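Local coordinates for putative vitamin-B12 independent methionine synthase family protein (Listeria monocytogenes, PDB 1YPX) that probably binds zinc and transfers a methyl group from 5-methyltetrahydropteroyltriglutamate to homocysteine, as in cobalamin-independent methionine synthases, at residues I46-V50 with F122-V127; A9-G13 with A133-I137; I61-R67 with D119-L123. One frame throughout, in Å; residues are numbered along the deposited sequence.

Interaction 1: residues I46-V50 with F122-V127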
loop_
_atom_site.group_PDB
_atom_site.type_symbol
_atom_site.label_atom_id
_atom_site.label_comp_id
_atom_site.label_asym_id
_atom_site.label_seq_id
_atom_site.Cartn_x
_atom_site.Cartn_y
_atom_site.Cartn_z
ATOM N N ILE A 46 -8.251 14.707 8.282
ATOM C CA ILE A 46 -8.573 13.453 7.616
ATOM C C ILE A 46 -9.985 13.568 7.052
ATOM O O ILE A 46 -10.211 13.311 5.868
ATOM C CB ILE A 46 -8.473 12.239 8.597
ATOM C CG1 ILE A 46 -7.017 12.021 8.995
ATOM C CG2 ILE A 46 -8.994 10.964 7.947
ATOM C CD1 ILE A 46 -6.782 10.802 9.848
ATOM N N LYS A 47 -10.928 13.981 7.895
ATOM C CA LYS A 47 -12.314 14.141 7.455
ATOM C C LYS A 47 -12.391 14.990 6.183
ATOM O O LYS A 47 -13.137 14.679 5.246
ATOM C CB LYS A 47 -13.174 14.781 8.554
ATOM C CG LYS A 47 -13.694 13.798 9.592
ATOM C CD LYS A 47 -14.935 14.331 10.292
ATOM C CE LYS A 47 -15.460 13.361 11.352
ATOM N NZ LYS A 47 -14.573 13.273 12.547
ATOM N N TYR A 48 -11.611 16.062 6.150
ATOM C CA TYR A 48 -11.594 16.930 4.988
ATOM C C TYR A 48 -11.123 16.193 3.724
ATOM O O TYR A 48 -11.716 16.358 2.655
ATOM C CB TYR A 48 -10.720 18.158 5.273
ATOM C CG TYR A 48 -10.442 18.976 4.045
ATOM C CD1 TYR A 48 -9.183 18.937 3.440
ATOM C CD2 TYR A 48 -11.451 19.725 3.435
ATOM C CE1 TYR A 48 -8.931 19.612 2.259
ATOM C CE2 TYR A 48 -11.206 20.410 2.247
ATOM C CZ TYR A 48 -9.939 20.341 1.665
ATOM O OH TYR A 48 -9.683 20.984 0.478
ATOM N N ILE A 49 -10.073 15.379 3.840
ATOM C CA ILE A 49 -9.572 14.628 2.676
ATOM C C ILE A 49 -10.491 13.453 2.306
ATOM O O ILE A 49 -10.497 12.996 1.160
ATOM C CB ILE A 49 -8.100 14.081 2.884
ATOM C CG1 ILE A 49 -8.064 12.998 3.970
ATOM C CG2 ILE A 49 -7.154 15.234 3.238
ATOM C CD1 ILE A 49 -6.707 12.322 4.120
ATOM N N VAL A 50 -11.257 12.962 3.282
ATOM C CA VAL A 50 -12.187 11.865 3.037
ATOM C C VAL A 50 -13.236 12.330 2.032
ATOM O O VAL A 50 -13.497 11.652 1.039
ATOM C CB VAL A 50 -12.915 11.415 4.328
ATOM C CG1 VAL A 50 -14.041 10.443 3.982
ATOM C CG2 VAL A 50 -11.934 10.753 5.269
ATOM N N PHE A 122 -11.881 4.936 12.859
ATOM C CA PHE A 122 -12.165 6.345 12.608
ATOM C C PHE A 122 -12.407 6.602 11.133
ATOM O O PHE A 122 -13.398 7.223 10.763
ATOM C CB PHE A 122 -11.005 7.220 13.046
ATOM C CG PHE A 122 -11.217 8.664 12.756
ATOM C CD1 PHE A 122 -11.980 9.443 13.610
ATOM C CD2 PHE A 122 -10.672 9.245 11.616
ATOM C CE1 PHE A 122 -12.196 10.785 13.339
ATOM C CE2 PHE A 122 -10.884 10.593 11.334
ATOM C CZ PHE A 122 -11.648 11.367 12.196
ATOM N N LEU A 123 -11.474 6.146 10.300
ATOM C CA LEU A 123 -11.576 6.309 8.863
ATOM C C LEU A 123 -12.870 5.694 8.390
ATOM O O LEU A 123 -13.659 6.344 7.720
ATOM C CB LEU A 123 -10.421 5.608 8.147
ATOM C CG LEU A 123 -10.649 5.562 6.628
ATOM C CD1 LEU A 123 -10.089 6.818 6.023
ATOM C CD2 LEU A 123 -10.028 4.326 5.987
ATOM N N LYS A 124 -13.071 4.427 8.736
ATOM C CA LYS A 124 -14.265 3.704 8.340
ATOM C C LYS A 124 -15.504 4.530 8.645
ATOM O O LYS A 124 -16.442 4.580 7.849
ATOM C CB LYS A 124 -14.338 2.377 9.081
ATOM C CG LYS A 124 -15.622 1.623 8.857
ATOM C CD LYS A 124 -15.393 0.431 8.002
ATOM C CE LYS A 124 -16.669 -0.351 7.837
ATOM N NZ LYS A 124 -16.500 -1.389 6.766
ATOM N N GLU A 125 -15.499 5.178 9.801
ATOM C CA GLU A 125 -16.611 6.013 10.219
ATOM C C GLU A 125 -16.916 7.085 9.179
ATOM O O GLU A 125 -18.056 7.223 8.738
ATOM C CB GLU A 125 -16.288 6.692 11.551
ATOM C CG GLU A 125 -17.241 7.832 11.900
ATOM C CD GLU A 125 -16.537 9.033 12.531
ATOM O OE1 GLU A 125 -15.510 9.496 11.964
ATOM O OE2 GLU A 125 -17.025 9.526 13.585
ATOM N N ALA A 126 -15.890 7.837 8.791
ATOM C CA ALA A 126 -16.040 8.922 7.826
ATOM C C ALA A 126 -16.327 8.514 6.384
ATOM O O ALA A 126 -16.880 9.298 5.620
ATOM C CB ALA A 126 -14.808 9.786 7.854
ATOM N N VAL A 127 -15.954 7.293 6.012
ATOM C CA VAL A 127 -16.155 6.823 4.651
ATOM C C VAL A 127 -17.604 6.532 4.322
ATOM O O VAL A 127 -18.102 6.936 3.270
ATOM C CB VAL A 127 -15.333 5.563 4.382
ATOM C CG1 VAL A 127 -15.624 5.050 2.975
ATOM C CG2 VAL A 127 -13.848 5.880 4.541
#
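Two helical segments, 46-50 of helix 35-56 and 122-127 of helix 116-127, run in roughly the same direction, their axes inclined by 42° (signed crossing angle -42°) and 9.9 Å apart at closest approach. The backbones come nearest at K47 and A126, whose CA atoms are 6.4 Å apart, and stay close at V50 and V127, with CA atoms 6.6 Å apart. A126 suits this place because its methyl group leaves room for the branched side chain of V50: V50 CG2 lies 4.0 Å from A126 CB, and V50 CG1 rests 3.5 Å from A126 O. V50 CG2 also reaches toward L123, 4.4 Å from its CD1, and the same valine packs on I61 of the barrel strand beneath. At the N-terminal end of the interface I46, pointing toward the partner helix, sets its CG2 3.9 Å from F122 CE2, at the edge of the ring. K47 begins sideways, but its long chain curls over the outer margin, bringing NZ 3.5 Å from F122 CZ and 3.9 Å from E125 OE1, a long salt bridge at the exposed side. These are neighbouring outer helices of a TIM-barrel-like fold, one preceding strand 60-61 and the other following it, and L123 and V127 continue inward onto A133 of strand 132-138. No hydrogen bond crosses between the two segments. The chemistry therefore implies an interface held chiefly by complementary apolar shapes, with V50, L123 and V127 extending to the barrel strands, I46 to the loop after strand 60-61, and a single, loose charge pair left at the solvent edge.

Interaction 2: residues A9-G13 with A133-I137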
loop_
_atom_site.group_PDB
_atom_site.type_symbol
_atom_site.label_atom_id
_atom_site.label_comp_id
_atom_site.label_asym_id
_atom_site.label_seq_id
_atom_site.Cartn_x
_atom_site.Cartn_y
_atom_site.Cartn_z
ATOM N N ALA A 9 -10.571 2.858 -11.202
ATOM C CA ALA A 9 -9.954 4.128 -10.823
ATOM C C ALA A 9 -9.682 3.975 -9.334
ATOM O O ALA A 9 -10.585 4.104 -8.505
ATOM C CB ALA A 9 -10.892 5.292 -11.069
ATOM N N ASP A 10 -8.435 3.671 -9.005
ATOM C CA ASP A 10 -8.041 3.456 -7.623
ATOM C C ASP A 10 -6.780 4.286 -7.378
ATOM O O ASP A 10 -6.300 4.962 -8.288
ATOM C CB ASP A 10 -7.758 1.968 -7.428
ATOM C CG ASP A 10 -8.100 1.480 -6.037
ATOM O OD1 ASP A 10 -7.789 2.205 -5.062
ATOM O OD2 ASP A 10 -8.664 0.368 -5.925
ATOM N N HIS A 11 -6.250 4.250 -6.157
ATOM C CA HIS A 11 -5.037 4.999 -5.845
ATOM C C HIS A 11 -4.253 4.345 -4.719
ATOM O O HIS A 11 -4.833 3.683 -3.860
ATOM C CB HIS A 11 -5.376 6.457 -5.505
ATOM C CG HIS A 11 -6.205 6.630 -4.270
ATOM N ND1 HIS A 11 -5.689 7.132 -3.093
ATOM C CD2 HIS A 11 -7.523 6.421 -4.043
ATOM C CE1 HIS A 11 -6.656 7.228 -2.198
ATOM N NE2 HIS A 11 -7.780 6.803 -2.750
ATOM N N VAL A 12 -2.931 4.523 -4.735
ATOM C CA VAL A 12 -2.052 3.920 -3.735
ATOM C C VAL A 12 -2.506 4.179 -2.301
ATOM O O VAL A 12 -2.557 3.249 -1.492
ATOM C CB VAL A 12 -0.587 4.401 -3.927
ATOM C CG1 VAL A 12 0.301 3.911 -2.774
ATOM C CG2 VAL A 12 -0.052 3.865 -5.243
ATOM N N GLY A 13 -2.829 5.434 -1.988
ATOM C CA GLY A 13 -3.278 5.747 -0.645
ATOM C C GLY A 13 -2.812 7.033 0.020
ATOM O O GLY A 13 -3.641 7.777 0.548
ATOM N N ALA A 133 -13.339 1.732 2.683
ATOM C CA ALA A 133 -12.180 2.269 3.383
ATOM C C ALA A 133 -10.950 1.434 3.051
ATOM O O ALA A 133 -10.968 0.220 3.212
ATOM C CB ALA A 133 -12.422 2.267 4.896
ATOM N N LYS A 134 -9.890 2.082 2.585
ATOM C CA LYS A 134 -8.661 1.377 2.251
ATOM C C LYS A 134 -7.609 1.657 3.331
ATOM O O LYS A 134 -7.396 2.807 3.718
ATOM C CB LYS A 134 -8.160 1.833 0.877
ATOM C CG LYS A 134 -6.885 1.148 0.396
ATOM C CD LYS A 134 -6.542 1.559 -1.035
ATOM C CE LYS A 134 -5.236 0.935 -1.506
ATOM N NZ LYS A 134 -4.946 1.246 -2.938
ATOM N N GLN A 135 -6.974 0.607 3.835
ATOM C CA GLN A 135 -5.949 0.753 4.864
ATOM C C GLN A 135 -4.609 0.262 4.302
ATOM O O GLN A 135 -4.556 -0.787 3.665
ATOM C CB GLN A 135 -6.343 -0.058 6.116
ATOM C CG GLN A 135 -5.260 -0.199 7.200
ATOM C CD GLN A 135 -4.872 1.124 7.829
ATOM O OE1 GLN A 135 -5.627 1.712 8.597
ATOM N NE2 GLN A 135 -3.683 1.591 7.511
ATOM N N THR A 136 -3.540 1.020 4.517
ATOM C CA THR A 136 -2.222 0.634 4.021
ATOM C C THR A 136 -1.249 0.422 5.181
ATOM O O THR A 136 -1.199 1.224 6.113
ATOM C CB THR A 136 -1.594 1.749 3.096
ATOM O OG1 THR A 136 -1.243 2.900 3.888
ATOM C CG2 THR A 136 -2.579 2.191 2.018
ATOM N N ILE A 137 -0.487 -0.660 5.128
ATOM C CA ILE A 137 0.518 -0.920 6.146
ATOM C C ILE A 137 1.705 -1.442 5.366
ATOM O O ILE A 137 1.558 -1.840 4.211
ATOM C CB ILE A 137 0.082 -2.007 7.192
ATOM C CG1 ILE A 137 -0.069 -3.369 6.508
ATOM C CG2 ILE A 137 -1.243 -1.614 7.850
ATOM C CD1 ILE A 137 -0.491 -4.466 7.457
#
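K134 stretches its fully extended side chain, every chi angle near 180°, across to the backbone of H11 and V12, its ammonium group next to their carbonyl oxygens. K134 NZ donates to H11 O at 2.6 Å and, weakly, to V12 O at 3.4 Å, while D10 OD1 lies 3.7 Å from K134 NZ in a long salt bridge. D10 OD1 also accepts from H11 N at 2.8 Å, which fixes the carboxylate beside the loop. Y183 and Q185 of the next strand complete the lysine's polar surroundings, and H11 turns its NE2 to the backbone of S60. T136, two residues on along strand 132-138, faces the same loop and sets CG2 3.7 Å from V12 O. Glycine fits at G13 for two reasons: a CB there would fall 3.0 Å from T136 CG2, and the backbone angles would press it against the carbonyl of V12. K134 and T136 look into the TIM-barrel-like interior, whereas Q135 and I137 pack outward on helix 158-178. Lysine suits this buried place because its length spans the gap from strand to loop and its ammonium finds acceptors there. The N-terminal loop is thus tied to the barrel chiefly by the hydrogen bond to H11 O, the weak one to V12 O and the long D10 salt bridge adding to it.

Interaction 3: residues I61-R67 with D119-L123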
loop_
_atom_site.group_PDB
_atom_site.type_symbol
_atom_site.label_atom_id
_atom_site.label_comp_id
_atom_site.label_asym_id
_atom_site.label_seq_id
_atom_site.Cartn_x
_atom_site.Cartn_y
_atom_site.Cartn_z
ATOM N N ILE A 61 -11.321 5.032 -0.304
ATOM C CA ILE A 61 -10.920 6.215 0.456
ATOM C C ILE A 61 -9.921 5.855 1.573
ATOM O O ILE A 61 -10.078 4.841 2.261
ATOM C CB ILE A 61 -12.195 6.945 1.065
ATOM C CG1 ILE A 61 -12.959 7.738 -0.015
ATOM C CG2 ILE A 61 -11.787 7.955 2.105
ATOM C CD1 ILE A 61 -13.701 6.913 -1.085
ATOM N N THR A 62 -8.888 6.683 1.736
ATOM C CA THR A 62 -7.858 6.462 2.764
ATOM C C THR A 62 -7.802 7.622 3.751
ATOM O O THR A 62 -8.616 8.534 3.693
ATOM C CB THR A 62 -6.436 6.324 2.142
ATOM O OG1 THR A 62 -6.064 7.557 1.509
ATOM C CG2 THR A 62 -6.396 5.195 1.115
ATOM N N ASP A 63 -6.845 7.587 4.663
ATOM C CA ASP A 63 -6.732 8.687 5.591
ATOM C C ASP A 63 -5.484 9.481 5.200
ATOM O O ASP A 63 -4.956 10.278 5.976
ATOM C CB ASP A 63 -6.705 8.187 7.056
ATOM C CG ASP A 63 -5.384 7.546 7.460
ATOM O OD1 ASP A 63 -4.458 7.428 6.622
ATOM O OD2 ASP A 63 -5.281 7.155 8.645
ATOM N N GLY A 64 -5.042 9.245 3.966
ATOM C CA GLY A 64 -3.881 9.917 3.406
ATOM C C GLY A 64 -2.605 9.736 4.193
ATOM O O GLY A 64 -1.627 10.455 3.977
ATOM N N GLU A 65 -2.620 8.762 5.101
ATOM C CA GLU A 65 -1.480 8.460 5.966
ATOM C C GLU A 65 -1.052 9.675 6.748
ATOM O O GLU A 65 0.099 9.794 7.163
ATOM C CB GLU A 65 -0.322 7.891 5.146
ATOM C CG GLU A 65 -0.613 6.472 4.668
ATOM C CD GLU A 65 0.432 5.911 3.732
ATOM O OE1 GLU A 65 1.648 5.994 4.049
ATOM O OE2 GLU A 65 0.029 5.361 2.678
ATOM N N PHE A 66 -2.029 10.552 6.974
ATOM C CA PHE A 66 -1.858 11.808 7.704
ATOM C C PHE A 66 -1.304 11.672 9.119
ATOM O O PHE A 66 -0.613 12.569 9.596
ATOM C CB PHE A 66 -3.200 12.543 7.753
ATOM C CG PHE A 66 -3.469 13.383 6.541
ATOM C CD1 PHE A 66 -2.988 12.999 5.295
ATOM C CD2 PHE A 66 -4.178 14.574 6.647
ATOM C CE1 PHE A 66 -3.205 13.790 4.175
ATOM C CE2 PHE A 66 -4.402 15.373 5.534
ATOM C CZ PHE A 66 -3.912 14.982 4.293
ATOM N N ARG A 67 -1.611 10.570 9.794
ATOM C CA ARG A 67 -1.124 10.378 11.151
ATOM C C ARG A 67 0.282 9.815 11.096
ATOM O O ARG A 67 0.917 9.605 12.128
ATOM C CB ARG A 67 -2.015 9.409 11.919
ATOM C CG ARG A 67 -3.477 9.782 12.002
ATOM C CD ARG A 67 -4.239 8.639 12.666
ATOM N NE ARG A 67 -5.684 8.748 12.504
ATOM C CZ ARG A 67 -6.433 9.693 13.065
ATOM N NH1 ARG A 67 -7.745 9.705 12.854
ATOM N NH2 ARG A 67 -5.874 10.618 13.836
ATOM N N ASP A 119 -7.478 3.949 14.370
ATOM C CA ASP A 119 -7.328 4.882 13.243
ATOM C C ASP A 119 -8.172 4.364 12.076
ATOM O O ASP A 119 -8.665 5.149 11.272
ATOM C CB ASP A 119 -5.859 5.030 12.780
ATOM C CG ASP A 119 -4.914 5.482 13.894
ATOM O OD1 ASP A 119 -5.369 6.071 14.902
ATOM O OD2 ASP A 119 -3.690 5.258 13.745
ATOM N N PHE A 120 -8.345 3.046 11.985
ATOM C CA PHE A 120 -9.160 2.507 10.903
ATOM C C PHE A 120 -10.636 2.761 11.212
ATOM O O PHE A 120 -11.371 3.316 10.387
ATOM C CB PHE A 120 -8.936 1.016 10.712
ATOM C CG PHE A 120 -9.791 0.440 9.635
ATOM C CD1 PHE A 120 -9.570 0.790 8.304
ATOM C CD2 PHE A 120 -10.880 -0.372 9.953
ATOM C CE1 PHE A 120 -10.422 0.350 7.303
ATOM C CE2 PHE A 120 -11.743 -0.817 8.962
ATOM C CZ PHE A 120 -11.518 -0.456 7.628
ATOM N N ILE A 121 -11.056 2.350 12.407
ATOM C CA ILE A 121 -12.417 2.553 12.872
ATOM C C ILE A 121 -12.799 4.015 12.591
ATOM O O ILE A 121 -13.906 4.307 12.134
ATOM C CB ILE A 121 -12.518 2.273 14.399
ATOM C CG1 ILE A 121 -12.205 0.813 14.688
ATOM C CG2 ILE A 121 -13.901 2.587 14.917
ATOM C CD1 ILE A 121 -12.029 0.522 16.167
ATOM N N PHE A 122 -11.881 4.936 12.859
ATOM C CA PHE A 122 -12.165 6.345 12.608
ATOM C C PHE A 122 -12.407 6.602 11.133
ATOM O O PHE A 122 -13.398 7.223 10.763
ATOM C CB PHE A 122 -11.005 7.220 13.046
ATOM C CG PHE A 122 -11.217 8.664 12.756
ATOM C CD1 PHE A 122 -11.980 9.443 13.610
ATOM C CD2 PHE A 122 -10.672 9.245 11.616
ATOM C CE1 PHE A 122 -12.196 10.785 13.339
ATOM C CE2 PHE A 122 -10.884 10.593 11.334
ATOM C CZ PHE A 122 -11.648 11.367 12.196
ATOM N N LEU A 123 -11.474 6.146 10.300
ATOM C CA LEU A 123 -11.576 6.309 8.863
ATOM C C LEU A 123 -12.870 5.694 8.390
ATOM O O LEU A 123 -13.659 6.344 7.720
ATOM C CB LEU A 123 -10.421 5.608 8.147
ATOM C CG LEU A 123 -10.649 5.562 6.628
ATOM C CD1 LEU A 123 -10.089 6.818 6.023
ATOM C CD2 LEU A 123 -10.028 4.326 5.987
#
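The guanidinium of R67 meets the F122 ring edge-first, its NH1 standing over one face only 3.2 Å from F122 CD2. This happens where a type I' beta turn, D63 to F66, leads the chain away from barrel strand 60-61; after a long excursion, helix 116-127 leads to strand 132-138 as the helix of a beta-alpha-beta crossover in the TIM-barrel-like fold. The turn places G64 and E65 at positive phi, where glycine is favoured; the glutamate is accommodated with its N bonded to D63 OD1 at 2.7 Å, an Asx turn. Overlapping its start, T62 OG1 accepts from G64 N at 3.2 Å, an ST turn. R67 is long enough to reach the helix from this loop, and its NE lies 3.6 Å from D119 OD1. That pair is a long salt bridge with the oxygen well out of the guanidinium plane, so it acts through charge alone; the stronger partners are E42 for R67 and R39 for D119, both on helix 35-56. L123, whose branched apolar end can cover several neighbours at once, lies against I61, T62 and D63 where the loop leaves the strand. Its CD1 comes to 3.8 Å from D63 CB and just 3.2 Å from T62 O.

Interactions 1 and 3, centred 6 Å apart, share F122 and L123: these residues serve helix 35-56 and the loop after strand 60-61 together, and I46 CD1 also meets R67 NH1 at 3.3 Å. Interaction 2 lies further in, its centre 13 Å from that of interaction 1 and 10 Å from that of interaction 3. L123 CD2 bridges the layers, packing 3.3 Å from A133 CB, while K134 N to I61 O (2.8 Å) and G13 O to T62 OG1 (2.6 Å) are probable hydrogen bonds joining interactions 2 and 3. V12 of interaction 2 touches the cluster H237, C239 and C334, possibly an empty zinc site; interactions 1 and 3 lie farther from the chain's centre.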